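Dextranase (Pseudarthrobacter oxydans, PDB 6NZS) hydrolyses internal alpha-1,6-glucosidic linkages of dextran, very probably as a glycoside hydrolase family 49 endo-enzyme. Local coordinates at residues Q349-N357 with D369-S377; E200-S208 with N250-P258. One frame throughout, in Å; residues are numbered along the deposited sequence.

Interaction 1: Q349-N357 with D369-S377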
loop_
_atom_site.group_PDB
_atom_site.type_symbol
_atom_site.label_atom_id
_atom_site.label_comp_id
_atom_site.label_asym_id
_atom_site.label_seq_id
_atom_site.Cartn_x
_atom_site.Cartn_y
_atom_site.Cartn_z
ATOM N N GLN A 349 17.785 -8.598 11.677
ATOM C CA GLN A 349 18.629 -9.146 10.627
ATOM C C GLN A 349 18.420 -10.639 10.396
ATOM O O GLN A 349 19.035 -11.196 9.484
ATOM C CB GLN A 349 20.108 -8.860 10.927
ATOM C CG GLN A 349 20.471 -7.380 10.887
ATOM C CD GLN A 349 21.976 -7.151 10.856
ATOM O OE1 GLN A 349 22.727 -7.942 10.283
ATOM N NE2 GLN A 349 22.422 -6.062 11.477
ATOM N N THR A 350 17.562 -11.299 11.176
ATOM C CA THR A 350 17.392 -12.748 11.065
ATOM C C THR A 350 15.925 -13.135 10.928
ATOM O O THR A 350 15.486 -14.170 11.431
ATOM C CB THR A 350 18.043 -13.482 12.237
ATOM O OG1 THR A 350 17.395 -13.105 13.448
ATOM C CG2 THR A 350 19.536 -13.143 12.333
ATOM N N PHE A 351 15.140 -12.323 10.222
ATOM C CA PHE A 351 13.712 -12.589 10.015
ATOM C C PHE A 351 13.413 -12.347 8.539
ATOM O O PHE A 351 13.084 -11.231 8.126
ATOM C CB PHE A 351 12.848 -11.722 10.924
ATOM C CG PHE A 351 11.440 -12.215 11.049
ATOM C CD1 PHE A 351 11.111 -13.192 11.979
ATOM C CD2 PHE A 351 10.440 -11.708 10.228
ATOM C CE1 PHE A 351 9.815 -13.658 12.088
ATOM C CE2 PHE A 351 9.140 -12.166 10.334
ATOM C CZ PHE A 351 8.825 -13.139 11.262
ATOM N N HIS A 352 13.504 -13.400 7.742
ATOM C CA HIS A 352 13.555 -13.272 6.291
ATOM C C HIS A 352 12.177 -13.504 5.697
ATOM O O HIS A 352 11.619 -14.602 5.812
ATOM C CB HIS A 352 14.597 -14.237 5.731
ATOM C CG HIS A 352 15.923 -14.099 6.409
ATOM N ND1 HIS A 352 16.644 -12.923 6.391
ATOM C CD2 HIS A 352 16.634 -14.963 7.172
ATOM C CE1 HIS A 352 17.752 -13.078 7.096
ATOM N NE2 HIS A 352 17.770 -14.306 7.581
ATOM N N MET A 353 11.643 -12.475 5.043
ATOM C CA MET A 353 10.258 -12.479 4.589
ATOM C C MET A 353 10.166 -12.805 3.109
ATOM O O MET A 353 10.987 -12.356 2.302
ATOM C CB MET A 353 9.625 -11.112 4.846
ATOM C CG MET A 353 9.637 -10.736 6.313
ATOM S SD MET A 353 9.346 -8.985 6.577
ATOM C CE MET A 353 7.845 -8.765 5.614
ATOM N N ASN A 354 9.150 -13.583 2.754
ATOM C CA ASN A 354 8.827 -13.899 1.366
ATOM C C ASN A 354 7.368 -13.495 1.192
ATOM O O ASN A 354 6.461 -14.246 1.573
ATOM C CB ASN A 354 9.050 -15.390 1.094
ATOM C CG ASN A 354 8.700 -15.791 -0.321
ATOM O OD1 ASN A 354 8.484 -14.949 -1.183
ATOM N ND2 ASN A 354 8.625 -17.096 -0.562
ATOM N N VAL A 355 7.148 -12.310 0.620
ATOM C CA VAL A 355 5.830 -11.692 0.533
ATOM C C VAL A 355 5.369 -11.756 -0.914
ATOM O O VAL A 355 6.105 -11.348 -1.819
ATOM C CB VAL A 355 5.879 -10.230 1.008
ATOM C CG1 VAL A 355 4.477 -9.631 1.001
ATOM C CG2 VAL A 355 6.492 -10.126 2.402
ATOM N N GLU A 356 4.153 -12.243 -1.145
ATOM C CA GLU A 356 3.655 -12.222 -2.515
ATOM C C GLU A 356 2.138 -12.204 -2.546
ATOM O O GLU A 356 1.472 -12.794 -1.690
ATOM C CB GLU A 356 4.178 -13.388 -3.350
ATOM C CG GLU A 356 3.757 -14.719 -2.869
ATOM C CD GLU A 356 4.804 -15.769 -3.192
ATOM O OE1 GLU A 356 5.397 -15.727 -4.289
ATOM O OE2 GLU A 356 5.042 -16.626 -2.340
ATOM N N ASN A 357 1.600 -11.514 -3.553
ATOM C CA ASN A 357 0.161 -11.505 -3.802
ATOM C C ASN A 357 -0.601 -11.035 -2.572
ATOM O O ASN A 357 -1.627 -11.606 -2.191
ATOM C CB ASN A 357 -0.321 -12.840 -4.354
ATOM C CG ASN A 357 0.278 -13.111 -5.713
ATOM O OD1 ASN A 357 1.421 -13.558 -5.822
ATOM N ND2 ASN A 357 -0.459 -12.761 -6.762
ATOM N N ASP A 369 0.897 2.855 7.623
ATOM C CA ASP A 369 2.120 2.530 6.896
ATOM C C ASP A 369 1.973 1.210 6.157
ATOM O O ASP A 369 1.386 0.251 6.677
ATOM C CB ASP A 369 3.284 2.336 7.879
ATOM C CG ASP A 369 3.628 3.583 8.705
ATOM O OD1 ASP A 369 2.806 4.522 8.831
ATOM O OD2 ASP A 369 4.754 3.598 9.268
ATOM N N GLY A 370 2.557 1.157 4.957
ATOM C CA GLY A 370 2.737 -0.083 4.230
ATOM C C GLY A 370 3.812 -0.963 4.841
ATOM O O GLY A 370 4.097 -0.892 6.044
ATOM N N ILE A 371 4.454 -1.741 4.049
ATOM C CA ILE A 371 5.245 -2.826 4.612
ATOM C C ILE A 371 6.680 -2.386 4.851
ATOM O O ILE A 371 7.248 -1.563 4.127
ATOM C CB ILE A 371 5.151 -4.080 3.720
ATOM C CG1 ILE A 371 5.586 -5.340 4.493
ATOM C CG2 ILE A 371 5.966 -3.886 2.445
ATOM C CD1 ILE A 371 5.161 -6.634 3.842
ATOM N N GLU A 372 7.275 -2.964 5.889
ATOM C CA GLU A 372 8.705 -2.886 6.144
ATOM C C GLU A 372 9.270 -4.289 5.953
ATOM O O GLU A 372 8.918 -5.212 6.701
ATOM C CB GLU A 372 8.965 -2.377 7.563
ATOM C CG GLU A 372 10.450 -2.207 7.910
ATOM C CD GLU A 372 10.678 -1.553 9.266
ATOM O OE1 GLU A 372 9.747 -0.893 9.784
ATOM O OE2 GLU A 372 11.800 -1.702 9.810
ATOM N N LEU A 373 10.109 -4.457 4.935
ATOM C CA LEU A 373 10.753 -5.736 4.663
ATOM C C LEU A 373 12.087 -5.777 5.399
ATOM O O LEU A 373 12.931 -4.894 5.220
ATOM C CB LEU A 373 10.947 -5.938 3.161
ATOM C CG LEU A 373 9.629 -6.001 2.375
ATOM C CD1 LEU A 373 9.898 -5.760 0.908
ATOM C CD2 LEU A 373 8.976 -7.353 2.570
ATOM N N TYR A 374 12.264 -6.795 6.236
ATOM C CA TYR A 374 13.464 -6.908 7.047
ATOM C C TYR A 374 14.606 -7.521 6.228
ATOM O O TYR A 374 14.418 -7.973 5.097
ATOM C CB TYR A 374 13.133 -7.611 8.371
ATOM C CG TYR A 374 12.248 -6.701 9.205
ATOM C CD1 TYR A 374 10.873 -6.598 8.951
ATOM C CD2 TYR A 374 12.784 -5.878 10.183
ATOM C CE1 TYR A 374 10.061 -5.722 9.682
ATOM C CE2 TYR A 374 11.978 -5.003 10.920
ATOM C CZ TYR A 374 10.620 -4.930 10.659
ATOM O OH TYR A 374 9.830 -4.059 11.388
ATOM N N LYS A 375 15.813 -7.494 6.792
ATOM C CA LYS A 375 16.998 -7.841 6.014
ATOM C C LYS A 375 16.838 -9.196 5.332
ATOM O O LYS A 375 16.400 -10.172 5.946
ATOM C CB LYS A 375 18.229 -7.866 6.924
ATOM C CG LYS A 375 19.509 -8.185 6.166
ATOM C CD LYS A 375 20.729 -8.165 7.070
ATOM C CE LYS A 375 21.979 -8.495 6.275
ATOM N NZ LYS A 375 23.212 -8.304 7.090
ATOM N N GLY A 376 17.172 -9.251 4.044
ATOM C CA GLY A 376 17.141 -10.518 3.340
ATOM C C GLY A 376 15.726 -10.979 3.061
ATOM O O GLY A 376 15.357 -12.114 3.386
ATOM N N SER A 377 14.922 -10.097 2.474
ATOM C CA SER A 377 13.530 -10.385 2.175
ATOM C C SER A 377 13.235 -10.054 0.721
ATOM O O SER A 377 13.940 -9.263 0.085
ATOM C CB SER A 377 12.584 -9.563 3.056
ATOM O OG SER A 377 12.718 -9.894 4.424
HETATM O O HOH W 1 15.985 -10.123 8.716
#
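Met353, in segment 349-357, reaches across to 369-377, and each atom of its side chain finds a partner there. CB lies 3.4 Å from Ser377 OG, the same hydroxyl oxygen that accepts from Met353 N at 2.9 Å with a nearly straight N-H...O angle of 161°; Ser377 OG in turn donates to Tyr374 O. CG still borders this oxygen. SD comes to the edge of the Tyr374 ring, 86° off its normal, a Met-aromatic contact, and weakly accepts from Tyr374 N at 3.7 Å. There the chain bends (chi3 52°), which carries Met353 CE to 3.5 Å from Leu373 CD2. The same methyl meets Ile371 CD1 tip to tip. Val355 CG2 adds to this apolar cluster, 3.7 Å from Leu373 CD2.

Near the start of the strand, His352 ND1 donates to Lys375 O at 2.8 Å, with the acceptor close to the ring plane. With an alanine here in place of His352, Lys375 O would probably lose its imidazole donor, though a water that accepts from Phe351 N also lies within hydrogen-bonding distance of that oxygen. Lys375 NZ reaches Gln349 OE1 at 3.2 Å from above the amide plane.

The contact belongs to the parallel beta-solenoid: strand 351-361 runs between strands 325-335 and 377-380, while Phe342 of strand 342-346 touches both Met353 and Tyr374.

Interaction 2: E200-S208 with N250-P258; sequences ERLVPTEES and NVKWVYLAP
Helix 196-202 ends just before Val203, the first residue to leave helical phi/psi, and the chain then passes strand 253-256 with its nearest CA atoms, those of Val203 and Tyr255, 7.2 Å apart, too far for strand pairing. Side chains fill the interval, and Pro204 is wedged between two aromatic rings. Its CB sits 3.7 Å from the centroid of the six-membered ring of Trp253 and only 8° off the normal, while its CD lies over a face of Tyr255, 3.8 Å from that centroid; both are CH-pi contacts. The two aromatic residues alternate with Val254 on the strand and point toward 200-208, each with CG anti to its own backbone N. An edge of the indole meets the helix end, where Leu202 C lies in its plane. Arg201 O comes 3.4 Å from Trp253 CH2. Just before the proline, Val203 CG1 packs against Tyr255 CZ at 4.0 Å.

A type I turn, Thr205 to Ser208, closes the segment. Thr205 OG1 accepts from Glu207 N in an ST turn, and Ser208 OG accepts from Thr205 N. Ser208 O then takes a bond from Lys252 NZ at 3.1 Å, approached almost head-on, with a C=O...N angle of 168°.

Thr279 OG1 is hydrogen-bonded to both Trp253 NE1 and Leu202 O, tying helix end and indole to the next strand. Strand 253-256 pairs in parallel with 229-232 and 275-279, as in a face of a beta-solenoid, and 200-208 packs on the aromatic side chains that this strand turns outward.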
loop_
_atom_site.group_PDB
_atom_site.type_symbol
_atom_site.label_atom_id
_atom_site.label_comp_id
_atom_site.label_asym_id
_atom_site.label_seq_id
_atom_site.Cartn_x
_atom_site.Cartn_y
_atom_site.Cartn_z
ATOM N N GLU A 200 0.884 -26.683 -1.979
ATOM C CA GLU A 200 1.348 -27.367 -0.774
ATOM C C GLU A 200 2.012 -26.399 0.199
ATOM O O GLU A 200 1.872 -26.534 1.422
ATOM C CB GLU A 200 2.308 -28.498 -1.148
ATOM C CG GLU A 200 2.785 -29.308 0.051
ATOM C CD GLU A 200 3.675 -30.477 -0.335
ATOM O OE1 GLU A 200 3.446 -31.086 -1.401
ATOM O OE2 GLU A 200 4.605 -30.787 0.436
ATOM N N ARG A 201 2.749 -25.416 -0.323
ATOM C CA ARG A 201 3.424 -24.463 0.547
ATOM C C ARG A 201 2.444 -23.484 1.179
ATOM O O ARG A 201 2.648 -23.059 2.321
ATOM C CB ARG A 201 4.485 -23.688 -0.247
ATOM C CG ARG A 201 5.270 -22.674 0.581
ATOM C CD ARG A 201 6.419 -22.044 -0.192
ATOM N NE ARG A 201 5.952 -21.242 -1.321
ATOM C CZ ARG A 201 5.719 -19.930 -1.273
ATOM N NH1 ARG A 201 5.906 -19.254 -0.151
ATOM N NH2 ARG A 201 5.298 -19.294 -2.360
ATOM N N LEU A 202 1.384 -23.117 0.454
ATOM C CA LEU A 202 0.560 -21.965 0.807
ATOM C C LEU A 202 -0.822 -22.316 1.333
ATOM O O LEU A 202 -1.512 -21.426 1.849
ATOM C CB LEU A 202 0.413 -21.035 -0.409
ATOM C CG LEU A 202 1.743 -20.464 -0.899
ATOM C CD1 LEU A 202 1.558 -19.808 -2.267
ATOM C CD2 LEU A 202 2.299 -19.467 0.092
ATOM N N VAL A 203 -1.254 -23.569 1.220
ATOM C CA VAL A 203 -2.570 -23.984 1.696
ATOM C C VAL A 203 -2.391 -25.188 2.612
ATOM O O VAL A 203 -1.995 -26.264 2.142
ATOM C CB VAL A 203 -3.509 -24.338 0.532
ATOM C CG1 VAL A 203 -4.876 -24.762 1.071
ATOM C CG2 VAL A 203 -3.654 -23.153 -0.428
ATOM N N PRO A 204 -2.697 -25.073 3.900
ATOM C CA PRO A 204 -2.450 -26.196 4.809
ATOM C C PRO A 204 -3.441 -27.325 4.590
ATOM O O PRO A 204 -4.579 -27.123 4.158
ATOM C CB PRO A 204 -2.609 -25.574 6.202
ATOM C CG PRO A 204 -3.430 -24.358 6.015
ATOM C CD PRO A 204 -3.297 -23.911 4.581
ATOM N N THR A 205 -2.968 -28.538 4.854
ATOM C CA THR A 205 -3.820 -29.712 4.965
ATOM C C THR A 205 -3.593 -30.331 6.335
ATOM O O THR A 205 -2.725 -29.904 7.098
ATOM C CB THR A 205 -3.512 -30.748 3.876
ATOM O OG1 THR A 205 -2.291 -31.420 4.198
ATOM C CG2 THR A 205 -3.384 -30.091 2.512
ATOM N N GLU A 206 -4.383 -31.365 6.634
ATOM C CA GLU A 206 -4.217 -32.084 7.891
ATOM C C GLU A 206 -2.835 -32.711 8.022
ATOM O O GLU A 206 -2.429 -33.059 9.136
ATOM C CB GLU A 206 -5.294 -33.161 8.029
ATOM C CG GLU A 206 -6.716 -32.620 8.137
ATOM C CD GLU A 206 -7.038 -32.074 9.519
ATOM O OE1 GLU A 206 -8.025 -31.314 9.650
ATOM O OE2 GLU A 206 -6.303 -32.402 10.476
ATOM N N GLU A 207 -2.109 -32.871 6.915
ATOM C CA GLU A 207 -0.735 -33.348 6.976
ATOM C C GLU A 207 0.256 -32.261 7.363
ATOM O O GLU A 207 1.400 -32.578 7.700
ATOM C CB GLU A 207 -0.337 -33.977 5.639
ATOM C CG GLU A 207 -1.183 -35.185 5.270
ATOM C CD GLU A 207 -0.497 -36.090 4.274
ATOM O OE1 GLU A 207 0.289 -35.575 3.448
ATOM O OE2 GLU A 207 -0.743 -37.315 4.320
ATOM N N SER A 208 -0.153 -30.990 7.333
ATOM C CA SER A 208 0.743 -29.896 7.687
ATOM C C SER A 208 0.953 -29.764 9.189
ATOM O O SER A 208 1.950 -29.170 9.616
ATOM C CB SER A 208 0.191 -28.569 7.146
ATOM O OG SER A 208 -0.195 -28.677 5.783
ATOM N N ASN A 250 2.763 -22.467 19.957
ATOM C CA ASN A 250 2.520 -23.601 19.077
ATOM C C ASN A 250 2.055 -23.188 17.681
ATOM O O ASN A 250 2.207 -23.972 16.739
ATOM C CB ASN A 250 1.475 -24.505 19.739
ATOM C CG ASN A 250 0.409 -23.707 20.512
ATOM O OD1 ASN A 250 0.646 -23.269 21.653
ATOM N ND2 ASN A 250 -0.775 -23.531 19.897
ATOM N N VAL A 251 1.502 -21.987 17.521
ATOM C CA VAL A 251 0.890 -21.595 16.253
ATOM C C VAL A 251 1.967 -21.124 15.283
ATOM O O VAL A 251 2.690 -20.160 15.552
ATOM C CB VAL A 251 -0.173 -20.513 16.463
ATOM C CG1 VAL A 251 -0.741 -20.086 15.114
ATOM C CG2 VAL A 251 -1.278 -21.033 17.368
ATOM N N LYS A 252 2.069 -21.800 14.141
ATOM C CA LYS A 252 3.051 -21.454 13.125
ATOM C C LYS A 252 2.417 -20.958 11.835
ATOM O O LYS A 252 3.142 -20.495 10.948
ATOM C CB LYS A 252 3.945 -22.668 12.811
ATOM C CG LYS A 252 3.190 -23.842 12.185
ATOM C CD LYS A 252 4.043 -25.102 12.045
ATOM C CE LYS A 252 3.294 -26.162 11.239
ATOM N NZ LYS A 252 4.047 -27.447 11.128
ATOM N N TRP A 253 1.096 -21.037 11.708
ATOM C CA TRP A 253 0.444 -20.761 10.434
ATOM C C TRP A 253 -0.966 -20.261 10.702
ATOM O O TRP A 253 -1.728 -20.914 11.420
ATOM C CB TRP A 253 0.387 -22.060 9.625
ATOM C CG TRP A 253 0.108 -21.944 8.145
ATOM C CD1 TRP A 253 -0.479 -20.900 7.475
ATOM C CD2 TRP A 253 0.405 -22.936 7.162
ATOM N NE1 TRP A 253 -0.553 -21.189 6.130
ATOM C CE2 TRP A 253 -0.014 -22.433 5.915
ATOM C CE3 TRP A 253 1.002 -24.200 7.217
ATOM C CZ2 TRP A 253 0.141 -23.157 4.731
ATOM C CZ3 TRP A 253 1.147 -24.918 6.046
ATOM C CH2 TRP A 253 0.723 -24.396 4.818
ATOM N N VAL A 254 -1.311 -19.108 10.124
ATOM C CA VAL A 254 -2.688 -18.628 10.059
ATOM C C VAL A 254 -3.088 -18.613 8.590
ATOM O O VAL A 254 -2.377 -18.037 7.756
ATOM C CB VAL A 254 -2.830 -17.232 10.690
ATOM C CG1 VAL A 254 -4.204 -16.647 10.369
ATOM C CG2 VAL A 254 -2.608 -17.319 12.198
ATOM N N TYR A 255 -4.195 -19.276 8.267
ATOM C CA TYR A 255 -4.661 -19.409 6.894
ATOM C C TYR A 255 -6.046 -18.794 6.776
ATOM O O TYR A 255 -6.956 -19.147 7.535
ATOM C CB TYR A 255 -4.704 -20.885 6.463
ATOM C CG TYR A 255 -5.225 -21.049 5.058
ATOM C CD1 TYR A 255 -4.472 -20.633 3.968
ATOM C CD2 TYR A 255 -6.478 -21.584 4.821
ATOM C CE1 TYR A 255 -4.952 -20.750 2.675
ATOM C CE2 TYR A 255 -6.969 -21.716 3.523
ATOM C CZ TYR A 255 -6.204 -21.288 2.457
ATOM O OH TYR A 255 -6.689 -21.404 1.170
ATOM N N LEU A 256 -6.206 -17.879 5.825
ATOM C CA LEU A 256 -7.491 -17.247 5.526
ATOM C C LEU A 256 -7.923 -17.751 4.156
ATOM O O LEU A 256 -7.357 -17.350 3.137
ATOM C CB LEU A 256 -7.372 -15.721 5.509
ATOM C CG LEU A 256 -6.710 -15.027 6.700
ATOM C CD1 LEU A 256 -6.810 -13.516 6.536
ATOM C CD2 LEU A 256 -7.343 -15.448 8.006
ATOM N N ALA A 257 -8.916 -18.628 4.126
ATOM C CA ALA A 257 -9.354 -19.194 2.866
ATOM C C ALA A 257 -9.925 -18.100 1.973
ATOM O O ALA A 257 -10.396 -17.065 2.459
ATOM C CB ALA A 257 -10.437 -20.241 3.116
ATOM N N PRO A 258 -9.908 -18.306 0.655
ATOM C CA PRO A 258 -10.674 -17.411 -0.218
ATOM C C PRO A 258 -12.128 -17.451 0.216
ATOM O O PRO A 258 -12.714 -18.524 0.372
ATOM C CB PRO A 258 -10.484 -18.018 -1.614
ATOM C CG PRO A 258 -10.068 -19.428 -1.370
ATOM C CD PRO A 258 -9.323 -19.444 -0.076
#

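How the interactions relate
Interaction 1 is mostly buried, nearer the centre of the chain; interaction 2 is partly buried and farther out, and precedes it in sequence. Both use strands of the same parallel beta-solenoid, 253-256 and 351-361, and the centres of the two interactions are about 20 Å apart. Their chemistry differs accordingly. Within the solenoid, 349-357 and 369-377 combine apolar packing with hydrogen bonds that each use at least one side-chain atom, whereas 200-208 lies against its strand mainly through a proline between aromatic faces, with a lysine bond at one end. A direct link joins them: Arg201 NH2 of interaction 2 forms a 2.7 Å salt bridge with Glu356 OE2 of interaction 1, anchoring the helix end to the later strand.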